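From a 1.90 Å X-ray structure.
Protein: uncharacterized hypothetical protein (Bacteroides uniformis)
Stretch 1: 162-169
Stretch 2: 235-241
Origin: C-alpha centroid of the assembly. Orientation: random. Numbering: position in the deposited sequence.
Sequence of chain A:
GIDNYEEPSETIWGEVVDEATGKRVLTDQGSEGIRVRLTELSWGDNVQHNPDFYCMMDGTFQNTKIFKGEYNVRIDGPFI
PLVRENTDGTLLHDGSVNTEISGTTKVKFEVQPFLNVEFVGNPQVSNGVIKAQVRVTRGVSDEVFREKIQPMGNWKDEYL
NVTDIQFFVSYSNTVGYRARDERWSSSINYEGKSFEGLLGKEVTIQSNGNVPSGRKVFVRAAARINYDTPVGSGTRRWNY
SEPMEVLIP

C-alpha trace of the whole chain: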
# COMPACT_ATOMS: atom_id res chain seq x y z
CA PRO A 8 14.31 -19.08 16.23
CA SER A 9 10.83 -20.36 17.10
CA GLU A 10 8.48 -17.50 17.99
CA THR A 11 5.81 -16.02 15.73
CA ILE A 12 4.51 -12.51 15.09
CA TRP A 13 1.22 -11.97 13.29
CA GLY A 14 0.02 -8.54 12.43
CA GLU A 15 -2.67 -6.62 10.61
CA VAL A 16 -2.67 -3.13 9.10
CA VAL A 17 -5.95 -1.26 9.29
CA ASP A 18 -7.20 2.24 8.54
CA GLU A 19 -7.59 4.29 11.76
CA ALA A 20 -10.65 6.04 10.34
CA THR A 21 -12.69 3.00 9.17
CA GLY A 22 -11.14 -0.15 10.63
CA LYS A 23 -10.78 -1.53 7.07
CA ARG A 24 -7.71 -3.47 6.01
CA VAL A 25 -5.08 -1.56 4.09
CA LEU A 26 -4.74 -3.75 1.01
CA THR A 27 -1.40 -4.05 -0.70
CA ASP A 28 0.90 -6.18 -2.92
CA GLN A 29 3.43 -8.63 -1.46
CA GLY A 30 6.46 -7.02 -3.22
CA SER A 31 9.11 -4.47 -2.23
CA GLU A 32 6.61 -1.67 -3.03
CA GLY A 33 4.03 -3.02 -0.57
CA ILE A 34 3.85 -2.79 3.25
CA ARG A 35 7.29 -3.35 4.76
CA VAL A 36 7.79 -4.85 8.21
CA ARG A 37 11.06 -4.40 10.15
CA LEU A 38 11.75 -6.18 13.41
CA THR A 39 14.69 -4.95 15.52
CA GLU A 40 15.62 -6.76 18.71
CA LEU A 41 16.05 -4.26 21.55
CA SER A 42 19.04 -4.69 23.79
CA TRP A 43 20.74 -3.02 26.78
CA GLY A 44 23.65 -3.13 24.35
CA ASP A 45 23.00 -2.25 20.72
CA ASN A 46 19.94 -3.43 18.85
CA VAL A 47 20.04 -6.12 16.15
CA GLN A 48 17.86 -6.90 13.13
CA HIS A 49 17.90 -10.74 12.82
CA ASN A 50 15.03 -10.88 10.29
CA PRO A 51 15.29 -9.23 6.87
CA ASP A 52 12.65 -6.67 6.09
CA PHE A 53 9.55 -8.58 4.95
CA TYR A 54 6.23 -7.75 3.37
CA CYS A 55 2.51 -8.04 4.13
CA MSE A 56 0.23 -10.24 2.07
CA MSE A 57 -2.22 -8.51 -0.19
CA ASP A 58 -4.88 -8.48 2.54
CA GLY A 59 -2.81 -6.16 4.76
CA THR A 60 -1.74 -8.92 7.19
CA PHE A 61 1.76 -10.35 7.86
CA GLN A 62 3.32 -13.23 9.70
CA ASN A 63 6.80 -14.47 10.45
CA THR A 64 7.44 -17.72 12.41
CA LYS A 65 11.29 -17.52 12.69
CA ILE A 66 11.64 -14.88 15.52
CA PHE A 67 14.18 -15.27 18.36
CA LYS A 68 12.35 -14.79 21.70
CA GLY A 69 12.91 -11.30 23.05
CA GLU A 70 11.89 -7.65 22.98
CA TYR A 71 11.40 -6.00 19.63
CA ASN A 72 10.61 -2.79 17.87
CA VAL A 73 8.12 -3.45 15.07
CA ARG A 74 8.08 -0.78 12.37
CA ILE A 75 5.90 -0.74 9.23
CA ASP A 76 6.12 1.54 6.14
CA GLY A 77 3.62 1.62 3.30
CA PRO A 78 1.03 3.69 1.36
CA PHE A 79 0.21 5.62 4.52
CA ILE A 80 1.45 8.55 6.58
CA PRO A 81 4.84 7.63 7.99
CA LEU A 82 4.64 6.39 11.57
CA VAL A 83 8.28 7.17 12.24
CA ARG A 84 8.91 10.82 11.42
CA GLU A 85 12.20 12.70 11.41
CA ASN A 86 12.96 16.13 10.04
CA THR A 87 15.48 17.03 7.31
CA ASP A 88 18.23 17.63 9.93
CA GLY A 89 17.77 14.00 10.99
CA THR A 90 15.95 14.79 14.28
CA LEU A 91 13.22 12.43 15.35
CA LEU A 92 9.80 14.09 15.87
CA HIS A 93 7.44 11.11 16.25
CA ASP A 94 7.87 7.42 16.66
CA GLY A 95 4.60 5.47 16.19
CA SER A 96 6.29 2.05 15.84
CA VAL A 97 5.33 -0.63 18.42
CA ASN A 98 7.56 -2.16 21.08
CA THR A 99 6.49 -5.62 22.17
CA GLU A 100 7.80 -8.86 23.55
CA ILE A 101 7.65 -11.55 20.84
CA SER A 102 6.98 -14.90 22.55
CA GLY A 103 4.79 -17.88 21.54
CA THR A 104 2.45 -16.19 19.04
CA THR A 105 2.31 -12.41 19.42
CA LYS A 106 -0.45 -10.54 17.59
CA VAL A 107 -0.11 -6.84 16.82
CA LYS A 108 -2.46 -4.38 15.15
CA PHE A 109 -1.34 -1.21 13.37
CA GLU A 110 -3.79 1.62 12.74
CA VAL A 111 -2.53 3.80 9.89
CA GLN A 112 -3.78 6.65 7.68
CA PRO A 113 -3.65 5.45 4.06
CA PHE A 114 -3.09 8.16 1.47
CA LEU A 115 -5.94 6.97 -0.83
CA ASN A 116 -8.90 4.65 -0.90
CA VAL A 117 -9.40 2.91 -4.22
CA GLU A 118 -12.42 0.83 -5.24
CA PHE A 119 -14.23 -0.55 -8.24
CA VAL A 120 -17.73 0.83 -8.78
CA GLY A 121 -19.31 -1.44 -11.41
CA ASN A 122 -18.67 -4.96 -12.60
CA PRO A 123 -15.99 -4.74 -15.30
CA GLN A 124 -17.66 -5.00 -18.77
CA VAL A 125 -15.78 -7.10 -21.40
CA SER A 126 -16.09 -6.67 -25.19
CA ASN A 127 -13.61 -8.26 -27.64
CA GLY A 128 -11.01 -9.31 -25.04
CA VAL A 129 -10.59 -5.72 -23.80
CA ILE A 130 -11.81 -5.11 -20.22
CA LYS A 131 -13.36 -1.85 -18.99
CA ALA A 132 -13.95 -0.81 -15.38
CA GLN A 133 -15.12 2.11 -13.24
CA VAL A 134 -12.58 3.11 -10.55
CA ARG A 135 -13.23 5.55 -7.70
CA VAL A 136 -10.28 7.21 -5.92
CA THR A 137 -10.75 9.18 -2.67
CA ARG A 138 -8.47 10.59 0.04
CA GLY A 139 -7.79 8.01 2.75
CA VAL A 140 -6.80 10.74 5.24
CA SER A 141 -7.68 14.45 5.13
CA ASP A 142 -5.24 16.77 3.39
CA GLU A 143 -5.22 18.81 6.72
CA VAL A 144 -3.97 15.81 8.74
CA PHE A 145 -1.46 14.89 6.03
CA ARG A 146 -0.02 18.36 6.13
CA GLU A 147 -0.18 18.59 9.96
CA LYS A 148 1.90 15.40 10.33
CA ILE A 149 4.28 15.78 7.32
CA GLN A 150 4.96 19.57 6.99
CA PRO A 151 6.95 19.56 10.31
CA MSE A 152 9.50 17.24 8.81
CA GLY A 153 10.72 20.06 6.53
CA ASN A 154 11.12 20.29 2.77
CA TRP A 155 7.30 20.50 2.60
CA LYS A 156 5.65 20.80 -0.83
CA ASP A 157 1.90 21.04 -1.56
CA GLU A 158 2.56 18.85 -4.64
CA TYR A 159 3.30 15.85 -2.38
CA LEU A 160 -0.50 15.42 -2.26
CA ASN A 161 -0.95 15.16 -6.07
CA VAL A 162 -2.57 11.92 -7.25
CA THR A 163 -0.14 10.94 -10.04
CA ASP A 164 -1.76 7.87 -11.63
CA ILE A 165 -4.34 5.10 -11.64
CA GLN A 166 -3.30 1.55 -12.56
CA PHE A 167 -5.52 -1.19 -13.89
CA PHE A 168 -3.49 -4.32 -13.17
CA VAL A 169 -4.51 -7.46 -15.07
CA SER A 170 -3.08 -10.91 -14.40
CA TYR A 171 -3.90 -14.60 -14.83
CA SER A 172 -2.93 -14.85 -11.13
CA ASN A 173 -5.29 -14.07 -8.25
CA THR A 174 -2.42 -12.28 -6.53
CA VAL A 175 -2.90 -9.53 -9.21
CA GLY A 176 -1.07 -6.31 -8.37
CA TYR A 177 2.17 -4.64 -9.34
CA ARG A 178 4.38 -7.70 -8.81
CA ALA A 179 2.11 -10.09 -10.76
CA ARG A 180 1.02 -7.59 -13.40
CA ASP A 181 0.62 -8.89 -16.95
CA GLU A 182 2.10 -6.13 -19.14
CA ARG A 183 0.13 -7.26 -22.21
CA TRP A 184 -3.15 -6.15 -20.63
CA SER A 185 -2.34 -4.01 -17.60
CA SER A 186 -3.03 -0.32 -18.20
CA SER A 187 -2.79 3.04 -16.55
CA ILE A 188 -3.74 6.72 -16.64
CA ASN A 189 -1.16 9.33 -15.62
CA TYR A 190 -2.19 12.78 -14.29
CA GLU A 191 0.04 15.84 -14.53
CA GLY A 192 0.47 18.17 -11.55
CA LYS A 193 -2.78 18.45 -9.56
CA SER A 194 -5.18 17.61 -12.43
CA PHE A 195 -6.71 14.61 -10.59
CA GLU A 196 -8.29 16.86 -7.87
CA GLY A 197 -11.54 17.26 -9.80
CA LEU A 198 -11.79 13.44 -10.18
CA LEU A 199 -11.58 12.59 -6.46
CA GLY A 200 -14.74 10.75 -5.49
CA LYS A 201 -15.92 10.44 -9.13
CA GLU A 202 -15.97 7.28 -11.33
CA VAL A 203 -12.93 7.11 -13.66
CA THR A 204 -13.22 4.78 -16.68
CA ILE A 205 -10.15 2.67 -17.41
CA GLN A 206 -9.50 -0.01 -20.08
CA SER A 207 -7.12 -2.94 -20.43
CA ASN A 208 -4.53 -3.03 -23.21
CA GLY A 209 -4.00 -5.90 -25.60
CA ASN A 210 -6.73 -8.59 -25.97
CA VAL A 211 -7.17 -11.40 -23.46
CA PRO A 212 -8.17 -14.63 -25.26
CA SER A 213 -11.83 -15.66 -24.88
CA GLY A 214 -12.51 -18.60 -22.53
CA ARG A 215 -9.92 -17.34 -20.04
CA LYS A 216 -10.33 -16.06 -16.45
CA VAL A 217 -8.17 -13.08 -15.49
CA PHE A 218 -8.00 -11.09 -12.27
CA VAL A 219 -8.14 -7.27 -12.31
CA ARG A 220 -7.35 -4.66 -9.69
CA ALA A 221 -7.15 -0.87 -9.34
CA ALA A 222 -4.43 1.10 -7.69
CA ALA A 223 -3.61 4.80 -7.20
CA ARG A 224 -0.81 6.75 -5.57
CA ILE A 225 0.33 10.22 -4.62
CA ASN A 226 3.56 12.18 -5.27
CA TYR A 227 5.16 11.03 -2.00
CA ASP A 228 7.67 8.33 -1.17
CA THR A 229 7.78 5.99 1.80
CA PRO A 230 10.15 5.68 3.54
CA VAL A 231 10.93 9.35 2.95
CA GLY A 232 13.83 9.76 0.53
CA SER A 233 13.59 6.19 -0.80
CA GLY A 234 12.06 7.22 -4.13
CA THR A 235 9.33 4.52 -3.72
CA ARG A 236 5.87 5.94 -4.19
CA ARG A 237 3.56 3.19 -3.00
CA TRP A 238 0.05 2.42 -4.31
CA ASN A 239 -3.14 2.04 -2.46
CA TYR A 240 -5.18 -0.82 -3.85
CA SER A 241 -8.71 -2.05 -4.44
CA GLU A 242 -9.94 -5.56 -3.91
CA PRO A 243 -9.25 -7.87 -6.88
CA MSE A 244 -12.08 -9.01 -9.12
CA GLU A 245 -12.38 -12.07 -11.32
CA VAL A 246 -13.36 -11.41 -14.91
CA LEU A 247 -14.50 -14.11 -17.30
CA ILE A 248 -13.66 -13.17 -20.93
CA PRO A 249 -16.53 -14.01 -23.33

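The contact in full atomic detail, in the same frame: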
# COMPACT_ATOMS: atom_id res chain seq x y z
N VAL A 162 -2.33 13.26 -6.73
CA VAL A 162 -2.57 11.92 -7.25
C VAL A 162 -1.96 11.85 -8.66
O VAL A 162 -2.40 12.57 -9.55
CB VAL A 162 -4.06 11.57 -7.27
CG1 VAL A 162 -4.26 10.15 -7.85
CG2 VAL A 162 -4.66 11.70 -5.88
N THR A 163 -1.00 10.96 -8.84
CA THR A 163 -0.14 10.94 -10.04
C THR A 163 -0.63 9.96 -11.09
O THR A 163 -0.34 10.13 -12.27
CB THR A 163 1.35 10.64 -9.67
OG1 THR A 163 1.46 9.33 -9.06
CG2 THR A 163 1.90 11.70 -8.67
N ASP A 164 -1.34 8.91 -10.68
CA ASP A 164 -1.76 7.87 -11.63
C ASP A 164 -2.78 6.92 -11.05
O ASP A 164 -2.89 6.81 -9.84
CB ASP A 164 -0.55 7.07 -12.16
CG ASP A 164 0.26 6.39 -11.06
OD1 ASP A 164 1.15 7.05 -10.50
OD2 ASP A 164 0.04 5.18 -10.81
N ILE A 165 -3.54 6.27 -11.95
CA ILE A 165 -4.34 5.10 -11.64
C ILE A 165 -3.80 3.93 -12.46
O ILE A 165 -3.48 4.09 -13.64
CB ILE A 165 -5.82 5.26 -12.01
CG1 ILE A 165 -6.50 6.24 -11.05
CG2 ILE A 165 -6.54 3.90 -11.99
CD1 ILE A 165 -7.87 6.72 -11.50
N GLN A 166 -3.72 2.76 -11.85
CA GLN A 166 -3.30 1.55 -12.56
C GLN A 166 -4.47 0.61 -12.61
O GLN A 166 -5.23 0.53 -11.63
CB GLN A 166 -2.15 0.85 -11.82
CG GLN A 166 -0.94 1.74 -11.57
CD GLN A 166 -0.28 2.17 -12.85
OE1 GLN A 166 -0.07 1.35 -13.75
NE2 GLN A 166 0.07 3.46 -12.95
N PHE A 167 -4.60 -0.09 -13.74
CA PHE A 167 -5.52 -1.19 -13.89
C PHE A 167 -4.66 -2.42 -14.17
O PHE A 167 -4.23 -2.66 -15.29
CB PHE A 167 -6.50 -0.86 -15.01
CG PHE A 167 -7.62 -1.84 -15.20
CD1 PHE A 167 -8.39 -2.26 -14.14
CD2 PHE A 167 -7.94 -2.29 -16.47
CE1 PHE A 167 -9.45 -3.13 -14.34
CE2 PHE A 167 -8.99 -3.16 -16.68
CZ PHE A 167 -9.74 -3.59 -15.60
N PHE A 168 -4.33 -3.15 -13.09
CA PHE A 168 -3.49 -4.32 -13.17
C PHE A 168 -4.35 -5.50 -13.62
O PHE A 168 -5.45 -5.71 -13.11
CB PHE A 168 -2.83 -4.64 -11.83
CG PHE A 168 -1.81 -3.61 -11.39
CD1 PHE A 168 -0.68 -3.35 -12.16
CD2 PHE A 168 -1.95 -2.95 -10.17
CE1 PHE A 168 0.28 -2.43 -11.73
CE2 PHE A 168 -1.01 -2.02 -9.74
CZ PHE A 168 0.11 -1.77 -10.51
N VAL A 169 -3.84 -6.25 -14.59
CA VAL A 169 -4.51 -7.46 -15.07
C VAL A 169 -3.51 -8.60 -15.02
O VAL A 169 -2.35 -8.44 -15.42
CB VAL A 169 -5.06 -7.23 -16.49
CG1 VAL A 169 -5.67 -8.51 -17.06
CG2 VAL A 169 -6.07 -6.10 -16.49
N THR A 235 10.45 5.42 -3.48
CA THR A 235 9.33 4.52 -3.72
C THR A 235 8.01 5.14 -3.38
O THR A 235 7.71 5.35 -2.22
CB THR A 235 9.48 3.20 -2.92
OG1 THR A 235 10.80 2.71 -3.08
CG2 THR A 235 8.48 2.15 -3.41
N ARG A 236 7.20 5.41 -4.41
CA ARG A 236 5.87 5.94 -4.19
C ARG A 236 4.87 4.79 -4.28
O ARG A 236 4.65 4.23 -5.34
CB ARG A 236 5.56 7.06 -5.18
CG ARG A 236 6.60 8.17 -5.14
CD ARG A 236 6.22 9.38 -5.99
NE ARG A 236 6.16 9.08 -7.43
CZ ARG A 236 5.04 8.89 -8.15
NH1 ARG A 236 3.81 8.93 -7.63
NH2 ARG A 236 5.15 8.62 -9.43
N ARG A 237 4.30 4.44 -3.14
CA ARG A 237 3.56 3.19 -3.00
C ARG A 237 2.07 3.40 -3.30
O ARG A 237 1.48 4.40 -2.88
CB ARG A 237 3.71 2.63 -1.61
CG ARG A 237 5.16 2.41 -1.18
CD ARG A 237 5.33 1.76 0.22
NE ARG A 237 6.75 1.79 0.45
CZ ARG A 237 7.60 0.82 0.32
NH1 ARG A 237 7.19 -0.45 0.14
NH2 ARG A 237 8.89 1.13 0.40
N TRP A 238 1.50 2.46 -4.05
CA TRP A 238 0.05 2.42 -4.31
C TRP A 238 -0.80 1.97 -3.17
O TRP A 238 -0.49 1.00 -2.43
CB TRP A 238 -0.24 1.52 -5.52
CG TRP A 238 0.24 2.04 -6.84
CD1 TRP A 238 -0.25 3.11 -7.59
CD2 TRP A 238 1.36 1.53 -7.63
NE1 TRP A 238 0.45 3.26 -8.75
CE2 TRP A 238 1.42 2.34 -8.84
CE3 TRP A 238 2.24 0.45 -7.49
CZ2 TRP A 238 2.36 2.12 -9.82
CZ3 TRP A 238 3.20 0.25 -8.49
CH2 TRP A 238 3.26 1.07 -9.61
N ASN A 239 -1.95 2.63 -3.09
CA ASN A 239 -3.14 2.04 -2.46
C ASN A 239 -3.94 1.24 -3.49
O ASN A 239 -3.92 1.55 -4.68
CB ASN A 239 -4.02 3.09 -1.80
CG ASN A 239 -3.32 3.74 -0.61
OD1 ASN A 239 -2.90 4.89 -0.71
ND2 ASN A 239 -3.16 3.01 0.48
N TYR A 240 -4.61 0.19 -3.00
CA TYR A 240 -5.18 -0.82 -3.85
C TYR A 240 -6.63 -1.11 -3.53
O TYR A 240 -7.04 -1.06 -2.37
CB TYR A 240 -4.43 -2.16 -3.65
CG TYR A 240 -3.12 -2.34 -4.40
CD1 TYR A 240 -3.10 -2.93 -5.66
CD2 TYR A 240 -1.90 -2.01 -3.82
CE1 TYR A 240 -1.92 -3.14 -6.34
CE2 TYR A 240 -0.72 -2.20 -4.51
CZ TYR A 240 -0.74 -2.82 -5.76
OH TYR A 240 0.45 -3.05 -6.43
N SER A 241 -7.38 -1.47 -4.58
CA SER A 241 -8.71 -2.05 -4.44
C SER A 241 -8.64 -3.53 -4.13
O SER A 241 -7.56 -4.13 -4.08
CB SER A 241 -9.49 -1.84 -5.72
OG SER A 241 -9.08 -2.76 -6.73
O HOH W 1 3.11 8.14 -11.52

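The polar part of this contact is organised around one buried carboxylate, that of Asp 164. Its OD2 accepts a hydrogen bond from the indole of Trp 238, with NE1 to OD2 at 2.8 Å and an N-H...O angle of 175°, so the hydrogen points almost straight at the acceptor. The carboxylate oxygen lies at the edge of the indole, near its plane, where the single N-H of the ring can reach it without distortion. A second donor comes from within the same strand: Gln 166 NE2 gives a hydrogen bond to Asp 164 OD2 at 2.7 Å. OD2 thus accepts one hydrogen bond from each stretch, and the amide also helps fix the position of the group that receives the indole.

The other bond across the stretches joins Arg 236 to Thr 163. Arg 236 NH1 donates to Thr 163 OG1 at 2.8 Å and 153°, and the hydroxyl oxygen lies at the edge of the guanidinium, where its N-H groups point. Thr 163 OG1 itself donates to Asp 164 OD1, 2.7 Å away, so a chain of hydrogen bonds runs from guanidinium through hydroxyl to carboxylate. The arginine and the aspartate do not meet directly: NH1 of Arg 236 stays 4.3 Å from OD1 of Asp 164, beyond a salt bridge, although the opposite charges remain near each other. Water 1 offers a second route between them, accepting from Arg 236 NH2 at 3.0 Å and donating to Asp 164 OD1 at 2.5 Å. Charge is therefore linked here through a hydroxyl and a water.

Beyond the polar cluster the contact turns to packing. Gln 166 lays its CG 3.5 Å from Trp 238 NE1, so the side chain that supports the carboxylate through its amide also touches the indole with its aliphatic part. Phe 168 then presents its edge to the face of the tryptophan: its ring and the six-membered ring of Trp 238 have centroids 5.6 Å apart and planes at 85°, with Phe 168 CZ 4.2 Å from Trp 238 CZ3. Trp 238 consequently serves two chemistries at once, its N-H edge bonded to acid and one face covered by an aromatic edge. Tyr 240 closes the row. Its CA-to-CB bond points sideways, but the end of the side chain comes nearer, bringing CE1 to 3.7 Å from Phe 168 CE2. These two rings meet rim to rim, centroids 6.0 Å apart and planes at 27°, with neither over the face of the other.

The design rule lies in an alternation that holds from Asp 164 onward: Asp 164, Gln 166 and Phe 168 point toward the other stretch, while Ile 165 between the first two points away. Just before it, Thr 163, at phi/psi -97/-26, points toward the other stretch as well. From the other stretch, Arg 236, Trp 238 and Tyr 240 make the contacts. The backbones stay well apart, with Gln 166 CA 8.9 Å from Trp 238 CA, so side chains carry the whole contact.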